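Local coordinates for protein glycerophosphodiester phosphodiesterase (Thermotoga maritima, PDB 1O1Z) that belongs to the glycerophosphodiester phosphodiesterase family, whose members are built on a TIM-barrel fold, and carries a bound sodium ion, at residues Leu136-Asp140 and Phe163-Val167; Ile201-Asn207 and Ile219-Asp225. All blocks are in the same frame, centred on the assembly; numbering follows the deposited sequence. Where two conformers were deposited one is given.

Interaction 1 (Leu136-Asp140 and Phe163-Val167)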
ATOM      1  N   LEU A 136       8.905  -8.058  -6.930  1.00 10.86           N
ATOM      2  CA  LEU A 136       9.870  -7.004  -7.170  1.00  9.44           C
ATOM      3  C   LEU A 136      10.228  -6.923  -8.662  1.00  8.40           C
ATOM      4  O   LEU A 136      10.425  -5.834  -9.194  1.00  8.93           O
ATOM      5  CB  LEU A 136      11.114  -7.202  -6.304  1.00 10.02           C
ATOM      6  CG  LEU A 136      10.798  -7.386  -4.814  1.00 11.30           C
ATOM      7  CD1 LEU A 136      12.135  -7.393  -4.083  1.00 15.89           C
ATOM      8  CD2 LEU A 136       9.877  -6.337  -4.267  1.00 12.47           C
ATOM      9  N   ASP A 137      10.296  -8.066  -9.335  1.00  8.10           N
ATOM     10  CA  ASP A 137      10.599  -8.073 -10.769  1.00  8.68           C
ATOM     11  C   ASP A 137       9.522  -7.333 -11.548  1.00  9.81           C
ATOM     12  O   ASP A 137       9.819  -6.652 -12.519  1.00  8.74           O
ATOM     13  CB  ASP A 137      10.725  -9.466 -11.341  1.00  8.99           C
ATOM     14  CG  ASP A 137      11.900 -10.256 -10.810  1.00 15.44           C
ATOM     15  OD1 ASP A 137      12.779  -9.724 -10.083  1.00 15.26           O
ATOM     16  OD2 ASP A 137      12.023 -11.468 -11.131  1.00 14.03           O
ATOM     17  N   LEU A 138       8.266  -7.498 -11.172  1.00  7.06           N
ATOM     18  CA  LEU A 138       7.166  -6.821 -11.860  1.00  7.03           C
ATOM     19  C   LEU A 138       7.379  -5.313 -11.833  1.00  9.14           C
ATOM     20  O   LEU A 138       7.225  -4.629 -12.851  1.00  9.84           O
ATOM     21  CB  LEU A 138       5.831  -7.181 -11.220  1.00  8.59           C
ATOM     22  CG  LEU A 138       4.630  -6.344 -11.665  1.00 10.90           C
ATOM     23  CD1 LEU A 138       4.361  -6.580 -13.133  1.00 11.77           C
ATOM     24  CD2 LEU A 138       3.433  -6.674 -10.790  1.00 14.61           C
ATOM     25  N   LEU A 139       7.751  -4.808 -10.663  1.00  7.47           N
ATOM     26  CA  LEU A 139       7.947  -3.358 -10.514  1.00  7.45           C
ATOM     27  C   LEU A 139       9.104  -2.912 -11.391  1.00  9.10           C
ATOM     28  O   LEU A 139       9.000  -1.927 -12.128  1.00  9.31           O
ATOM     29  CB  LEU A 139       8.194  -2.991  -9.052  1.00  8.61           C
ATOM     30  CG  LEU A 139       7.002  -3.294  -8.133  1.00  8.34           C
ATOM     31  CD1 LEU A 139       7.409  -3.105  -6.666  1.00 10.60           C
ATOM     32  CD2 LEU A 139       5.799  -2.445  -8.486  1.00 10.49           C
ATOM     33  N   ASP A 140      10.217  -3.630 -11.314  1.00  7.98           N
ATOM     34  CA  ASP A 140      11.401  -3.243 -12.090  1.00  7.00           C
ATOM     35  C   ASP A 140      11.175  -3.328 -13.596  1.00  8.47           C
ATOM     36  O   ASP A 140      11.790  -2.566 -14.352  1.00 11.75           O
ATOM     37  CB  ASP A 140      12.602  -4.087 -11.741  1.00  8.26           C
ATOM     38  CG  ASP A 140      13.078  -3.917 -10.319  1.00  7.89           C
ATOM     39  OD1 ASP A 140      12.842  -2.874  -9.688  1.00  9.07           O
ATOM     40  OD2 ASP A 140      13.809  -4.797  -9.813  1.00 12.12           O
ATOM     41  N   PHE A 163      19.777  -7.809  -2.060  1.00 12.25           N
ATOM     42  CA  PHE A 163      18.785  -6.758  -1.946  1.00 11.73           C
ATOM     43  C   PHE A 163      19.430  -5.386  -2.044  1.00 11.62           C
ATOM     44  O   PHE A 163      18.929  -4.508  -2.728  1.00 11.05           O
ATOM     45  CB  PHE A 163      17.996  -6.895  -0.675  1.00 15.12           C
ATOM     46  CG  PHE A 163      16.788  -6.030  -0.657  1.00 19.09           C
ATOM     47  CD1 PHE A 163      15.812  -6.139  -1.648  1.00 21.97           C
ATOM     48  CD2 PHE A 163      16.640  -5.103   0.312  1.00 18.55           C
ATOM     49  CE1 PHE A 163      14.704  -5.311  -1.627  1.00 18.09           C
ATOM     50  CE2 PHE A 163      15.523  -4.274   0.341  1.00 17.20           C
ATOM     51  CZ  PHE A 163      14.585  -4.372  -0.627  1.00 18.28           C
ATOM     52  N   VAL A 164      20.557  -5.200  -1.360  1.00 10.55           N
ATOM     53  CA  VAL A 164      21.281  -3.939  -1.467  1.00 10.63           C
ATOM     54  C   VAL A 164      21.686  -3.659  -2.914  1.00  9.85           C
ATOM     55  O   VAL A 164      21.539  -2.549  -3.403  1.00 11.21           O
ATOM     56  CB  VAL A 164      22.506  -3.934  -0.527  1.00 11.99           C
ATOM     57  CG1 VAL A 164      23.408  -2.724  -0.791  1.00 15.31           C
ATOM     58  CG2 VAL A 164      22.055  -4.002   0.937  1.00 14.28           C
ATOM     59  N   GLU A 165      22.161  -4.687  -3.623  1.00 10.27           N
ATOM     60  CA  GLU A 165      22.553  -4.556  -5.020  1.00 12.20           C
ATOM     61  C   GLU A 165      21.346  -4.126  -5.870  1.00 10.12           C
ATOM     62  O   GLU A 165      21.448  -3.255  -6.706  1.00 12.35           O
ATOM     63  CB  GLU A 165      23.123  -5.879  -5.533  1.00 16.00           C
ATOM     64  CG  GLU A 165      24.478  -6.256  -4.960  1.00 26.16           C
ATOM     65  CD  GLU A 165      24.908  -7.685  -5.306  1.00 33.78           C
ATOM     66  OE1 GLU A 165      24.162  -8.399  -6.020  1.00 36.94           O
ATOM     67  OE2 GLU A 165      26.003  -8.093  -4.860  1.00 40.81           O
ATOM     68  N   ARG A 166      20.193  -4.744  -5.615  1.00  9.19           N
ATOM     69  CA  ARG A 166      18.985  -4.441  -6.370  1.00  9.73           C
ATOM     70  C   ARG A 166      18.521  -3.009  -6.172  1.00 10.28           C
ATOM     71  O   ARG A 166      18.163  -2.324  -7.099  1.00 10.23           O
ATOM     72  CB  ARG A 166      17.879  -5.386  -5.940  1.00 11.50           C
ATOM     73  CG  ARG A 166      16.654  -5.289  -6.778  1.00 12.59           C
ATOM     74  CD  ARG A 166      15.590  -6.277  -6.326  1.00 21.10           C
ATOM     75  NE  ARG A 166      14.687  -6.420  -7.423  1.00 23.19           N
ATOM     76  CZ  ARG A 166      14.299  -7.546  -7.997  1.00 16.36           C
ATOM     77  NH1 ARG A 166      14.614  -8.786  -7.578  1.00 18.99           N
ATOM     78  NH2 ARG A 166      13.533  -7.409  -9.019  1.00 14.51           N
ATOM     79  N   VAL A 167      18.513  -2.571  -4.925  1.00  9.02           N
ATOM     80  CA  VAL A 167      18.042  -1.236  -4.597  1.00  8.26           C
ATOM     81  C   VAL A 167      18.975  -0.190  -5.229  1.00  8.53           C
ATOM     82  O   VAL A 167      18.506   0.801  -5.781  1.00 10.75           O
ATOM     83  CB  VAL A 167      17.924  -1.059  -3.072  1.00  9.90           C
ATOM     84  CG1 VAL A 167      17.621   0.392  -2.703  1.00 11.50           C
ATOM     85  CG2 VAL A 167      16.837  -1.950  -2.545  1.00 10.62           C
TER

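Interaction 2 (Ile201-Asn207 and Ile219-Asp225)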
ATOM      1  N   ILE A 201      11.393   5.360   3.383  1.00 10.12           N
ATOM      2  CA  ILE A 201      11.135   4.134   4.124  1.00  9.80           C
ATOM      3  C   ILE A 201       9.755   4.183   4.764  1.00 10.11           C
ATOM      4  O   ILE A 201       9.488   5.061   5.572  1.00  9.74           O
ATOM      5  CB  ILE A 201      12.201   3.968   5.252  1.00 11.55           C
ATOM      6  CG1 ILE A 201      13.648   4.073   4.701  1.00 16.19           C
ATOM      7  CG2 ILE A 201      11.927   2.685   6.023  1.00 14.94           C
ATOM      8  CD1 ILE A 201      14.011   3.068   3.648  1.00 19.83           C
ATOM      9  N   PHE A 202       8.889   3.243   4.395  1.00  9.06           N
ATOM     10  CA  PHE A 202       7.575   3.072   5.007  1.00 10.03           C
ATOM     11  C   PHE A 202       7.616   1.786   5.816  1.00 11.45           C
ATOM     12  O   PHE A 202       8.261   0.797   5.425  1.00 11.76           O
ATOM     13  CB  PHE A 202       6.458   2.919   3.965  1.00 11.59           C
ATOM     14  CG  PHE A 202       6.033   4.193   3.306  1.00 11.87           C
ATOM     15  CD1 PHE A 202       6.692   4.661   2.194  1.00 18.32           C
ATOM     16  CD2 PHE A 202       4.914   4.904   3.782  1.00 14.08           C
ATOM     17  CE1 PHE A 202       6.306   5.843   1.576  1.00 19.13           C
ATOM     18  CE2 PHE A 202       4.539   6.095   3.159  1.00 17.35           C
ATOM     19  CZ  PHE A 202       5.233   6.541   2.046  1.00 16.56           C
ATOM     20  N   VAL A 203       6.941   1.792   6.955  1.00  8.88           N
ATOM     21  CA  VAL A 203       6.749   0.569   7.729  1.00  9.99           C
ATOM     22  C   VAL A 203       5.297   0.148   7.765  1.00  9.27           C
ATOM     23  O   VAL A 203       4.423   0.976   7.736  1.00 10.76           O
ATOM     24  CB  VAL A 203       7.339   0.669   9.144  0.65 12.08           C
ATOM     25  CG1 VAL A 203       8.819   0.910   9.050  0.65 14.34           C
ATOM     26  CG2 VAL A 203       6.662   1.730   9.968  0.65 11.30           C
ATOM     27  N   TRP A 204       5.052  -1.162   7.806  1.00  9.01           N
ATOM     28  CA  TRP A 204       3.698  -1.712   7.846  1.00  9.76           C
ATOM     29  C   TRP A 204       3.646  -2.983   8.680  1.00 13.02           C
ATOM     30  O   TRP A 204       4.679  -3.586   8.949  1.00 10.79           O
ATOM     31  CB  TRP A 204       3.231  -2.056   6.430  1.00 10.94           C
ATOM     32  CG  TRP A 204       4.130  -3.089   5.747  1.00 10.58           C
ATOM     33  CD1 TRP A 204       5.266  -2.829   5.060  1.00 12.68           C
ATOM     34  CD2 TRP A 204       3.988  -4.526   5.751  1.00 11.28           C
ATOM     35  NE1 TRP A 204       5.838  -3.997   4.618  1.00 11.10           N
ATOM     36  CE2 TRP A 204       5.070  -5.056   5.014  1.00 13.12           C
ATOM     37  CE3 TRP A 204       3.051  -5.412   6.283  1.00 14.07           C
ATOM     38  CZ2 TRP A 204       5.250  -6.425   4.804  1.00 16.29           C
ATOM     39  CZ3 TRP A 204       3.228  -6.779   6.077  1.00 18.96           C
ATOM     40  CH2 TRP A 204       4.324  -7.269   5.342  1.00 18.85           C
ATOM     41  N   THR A 205       2.466  -3.423   9.121  1.00 10.43           N
ATOM     42  CA  THR A 205       1.278  -2.616   9.313  1.00 11.47           C
ATOM     43  C   THR A 205       1.279  -2.343  10.803  1.00 12.14           C
ATOM     44  O   THR A 205       1.077  -3.244  11.626  1.00 13.14           O
ATOM     45  CB  THR A 205       0.029  -3.420   8.946  1.00 16.11           C
ATOM     46  OG1 THR A 205      -0.023  -3.584   7.524  1.00 17.82           O
ATOM     47  CG2 THR A 205      -1.232  -2.623   9.319  1.00 15.85           C
ATOM     48  N   LEU A 206       1.565  -1.098  11.150  1.00  9.86           N
ATOM     49  CA  LEU A 206       1.939  -0.784  12.515  1.00  9.76           C
ATOM     50  C   LEU A 206       0.772  -0.134  13.239  1.00  9.29           C
ATOM     51  O   LEU A 206       0.306   0.937  12.844  1.00 11.35           O
ATOM     52  CB  LEU A 206       3.174   0.116  12.495  1.00 11.79           C
ATOM     53  CG  LEU A 206       3.714   0.495  13.866  1.00 11.32           C
ATOM     54  CD1 LEU A 206       3.994  -0.728  14.731  1.00 12.75           C
ATOM     55  CD2 LEU A 206       4.926   1.353  13.710  1.00 14.15           C
ATOM     56  N   ASN A 207       0.312  -0.780  14.298  1.00 10.71           N
ATOM     57  CA  ASN A 207      -0.775  -0.260  15.117  1.00 10.53           C
ATOM     58  C   ASN A 207      -0.352   0.051  16.552  1.00 11.01           C
ATOM     59  O   ASN A 207      -1.152   0.546  17.340  1.00 12.05           O
ATOM     60  CB  ASN A 207      -1.941  -1.241  15.091  1.00  9.97           C
ATOM     61  CG  ASN A 207      -2.557  -1.370  13.719  1.00 11.68           C
ATOM     62  OD1 ASN A 207      -2.591  -0.415  12.957  1.00 13.85           O
ATOM     63  ND2 ASN A 207      -3.056  -2.568  13.400  1.00 14.71           N
ATOM     64  N   ILE A 219      12.134   6.323   9.984  1.00  9.62           N
ATOM     65  CA  ILE A 219      11.177   6.095   8.925  1.00  8.35           C
ATOM     66  C   ILE A 219      10.609   7.404   8.388  1.00  9.63           C
ATOM     67  O   ILE A 219      10.571   8.432   9.075  1.00 12.14           O
ATOM     68  CB  ILE A 219      10.000   5.195   9.385  1.00  8.93           C
ATOM     69  CG1 ILE A 219       9.098   5.899  10.391  1.00 10.93           C
ATOM     70  CG2 ILE A 219      10.531   3.863   9.953  1.00 12.69           C
ATOM     71  CD1 ILE A 219       7.890   5.100  10.850  1.00 13.58           C
ATOM     72  N   ASP A 220      10.116   7.306   7.163  1.00  9.21           N
ATOM     73  CA  ASP A 220       9.454   8.415   6.491  1.00  8.50           C
ATOM     74  C   ASP A 220       7.922   8.299   6.479  1.00 10.68           C
ATOM     75  O   ASP A 220       7.232   9.296   6.274  1.00 11.74           O
ATOM     76  CB  ASP A 220       9.957   8.491   5.066  1.00 11.35           C
ATOM     77  CG  ASP A 220      11.424   8.764   5.010  1.00 14.02           C
ATOM     78  OD1 ASP A 220      12.201   7.837   4.662  1.00 13.44           O
ATOM     79  OD2 ASP A 220      11.870   9.886   5.395  1.00 15.84           O
ATOM     80  N   GLY A 221       7.409   7.096   6.684  1.00  9.06           N
ATOM     81  CA  GLY A 221       5.996   6.831   6.603  1.00  9.65           C
ATOM     82  C   GLY A 221       5.588   5.583   7.341  1.00  9.42           C
ATOM     83  O   GLY A 221       6.389   4.681   7.586  1.00  9.57           O
ATOM     84  N   VAL A 222       4.304   5.551   7.673  1.00 10.11           N
ATOM     85  CA  VAL A 222       3.698   4.428   8.381  1.00  9.20           C
ATOM     86  C   VAL A 222       2.379   4.079   7.737  1.00 10.07           C
ATOM     87  O   VAL A 222       1.608   4.958   7.391  1.00 11.12           O
ATOM     88  CB  VAL A 222       3.557   4.735   9.876  1.00 10.83           C
ATOM     89  CG1 VAL A 222       2.670   5.958  10.121  1.00 11.07           C
ATOM     90  CG2 VAL A 222       3.023   3.502  10.636  1.00 13.30           C
ATOM     91  N   ILE A 223       2.134   2.780   7.572  1.00  8.32           N
ATOM     92  CA  ILE A 223       0.893   2.243   7.104  1.00  7.76           C
ATOM     93  C   ILE A 223       0.228   1.600   8.306  1.00  8.44           C
ATOM     94  O   ILE A 223       0.794   0.702   8.928  1.00  9.11           O
ATOM     95  CB  ILE A 223       1.162   1.242   5.952  1.00  9.90           C
ATOM     96  CG1 ILE A 223       1.797   1.966   4.761  1.00 13.61           C
ATOM     97  CG2 ILE A 223      -0.109   0.479   5.590  1.00 14.51           C
ATOM     98  CD1 ILE A 223       2.481   1.062   3.762  1.00 16.46           C
ATOM     99  N   THR A 224      -0.942   2.105   8.698  1.00  7.17           N
ATOM    100  CA  THR A 224      -1.589   1.727   9.938  1.00  6.66           C
ATOM    101  C   THR A 224      -3.087   1.589   9.768  1.00  8.60           C
ATOM    102  O   THR A 224      -3.679   2.283   8.947  1.00  8.89           O
ATOM    103  CB  THR A 224      -1.315   2.825  11.019  1.00  7.32           C
ATOM    104  OG1 THR A 224      -1.924   2.455  12.267  1.00  8.17           O
ATOM    105  CG2 THR A 224      -1.915   4.179  10.646  1.00  9.90           C
ATOM    106  N   ASP A 225      -3.701   0.713  10.561  1.00  8.54           N
ATOM    107  CA  ASP A 225      -5.157   0.655  10.639  1.00  9.70           C
ATOM    108  C   ASP A 225      -5.747   1.769  11.531  1.00  9.13           C
ATOM    109  O   ASP A 225      -6.913   2.124  11.409  1.00  9.59           O
ATOM    110  CB  ASP A 225      -5.617  -0.684  11.183  1.00  9.90           C
ATOM    111  CG  ASP A 225      -5.069  -1.864  10.425  1.00 15.32           C
ATOM    112  OD1 ASP A 225      -5.017  -1.812   9.176  1.00 15.78           O
ATOM    113  OD2 ASP A 225      -4.707  -2.921  11.022  1.00 17.37           O
TER

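Interaction 1 (Leu136-Asp140 and Phe163-Val167)
The two helical segments run nearly side by side in the same sense, their N-to-C directions differing by 18°, but their axes come no closer than 13.1 Å. Even the nearest CA atoms, those of L136 and R166, are 9.5 Å apart, so the backbones do not pack against each other and side chains, above all the long one of R166, bridge the gap. Its chi1 to chi3 are all t, and this extended chain carries the guanidinium across to the 136-140 helix, where it meets two carboxylates one helical turn apart. R166 NH2 lies between them, 2.7 Å from D137 OD1 and 2.7 Å from D140 OD2, and donates a hydrogen bond to each. R166 NE adds a second bond to D140 OD2 at 3.0 Å, whereas the one from R166 NH1 to D137 OD1, at 3.2 Å, is weak. Both aspartates approach the edge of the guanidinium, near its plane; one of its faces rests on L136, with CB of L136 3.6 Å from CZ of R166. D140 has a further partner through OD1, the hydroxyl of Y150 on strand 148-151. Beside the charged cluster L136 makes an apolar contact, its CD1 lying 4.1 Å from CE1 at the edge of the F163 ring, and F163 in turn packs on F194 of helix 185-196. Only 206 Å² is buried in all. The arrangement is an interhelical salt-bridge network over a small apolar contact, joining two successive outer helices of the TIM barrel with strand 148-151 between them in sequence.

Interaction 2 (Ile201-Asn207 and Ile219-Asp225)
Strands 201-204 and 221-224 pair in parallel, F202 opposite G221 and V203 opposite V222, through V203 N to G221 O (3.0 Å) and I223 N to V203 O (2.9 Å). Past the cis peptide bond preceding T205 the ladder slips by one residue, so that L206 N, not T205 N, donates to I223 O at 3.0 Å. F202 (chi1 m) lies across G221, where a CB would clash with CE2 of the ring. I223 (chi1 m, chi2 t) sets its CG1 4.4 Å from CD2 of F202 and its CB 3.9 Å from CB of W204. On the other face V203 and V222 meet through their CG2 atoms at 4.1 Å, while CG1 of V203 touches CG2 of I219 at 3.5 Å and CB of L206 lies 3.9 Å from CG2 of V222. Polar side chains close both ends. D220 OD1 accepts from I201 N at 2.9 Å and also forms a salt bridge with R195. N207, in the m rotamer, accepts from D225 N through OD1 and donates from ND2 to D225 OD2, both at 2.9 Å; D225 OD1 is hydrogen-bonded to ND1 of H18. W204 (chi1 p) turns its indole away from 221-224, and its NE1 is hydrogen-bonded to H176 O. Strands 174-178 and 14-18 flank the pair, the latter touching F202, while V203, L206 and I219 pack against helix 209-215, the connection of this beta-alpha-beta unit.

Overall arrangement
Following the chain, interaction 1 comes first: helix 136-142 leads through strand 148-151 to helix 160-170, and the contact closes a loop of 22 residues across one beta-alpha repeat. The chain then passes through strand 174-178 and helix 185-196 before interaction 2 closes a shorter loop of 11 residues, which holds helix 209-215. The two loops follow in series, neither nesting nor crossing. The centres of interaction 1 and interaction 2 are about 20 Å apart, and the nearest atoms of interaction 1 and interaction 2 about 8 Å apart. Interaction 1 ties neighbouring helices on the outside of the barrel; interaction 2 joins its last two strands, and pairing of 221-224 with 14-18 completes the ring.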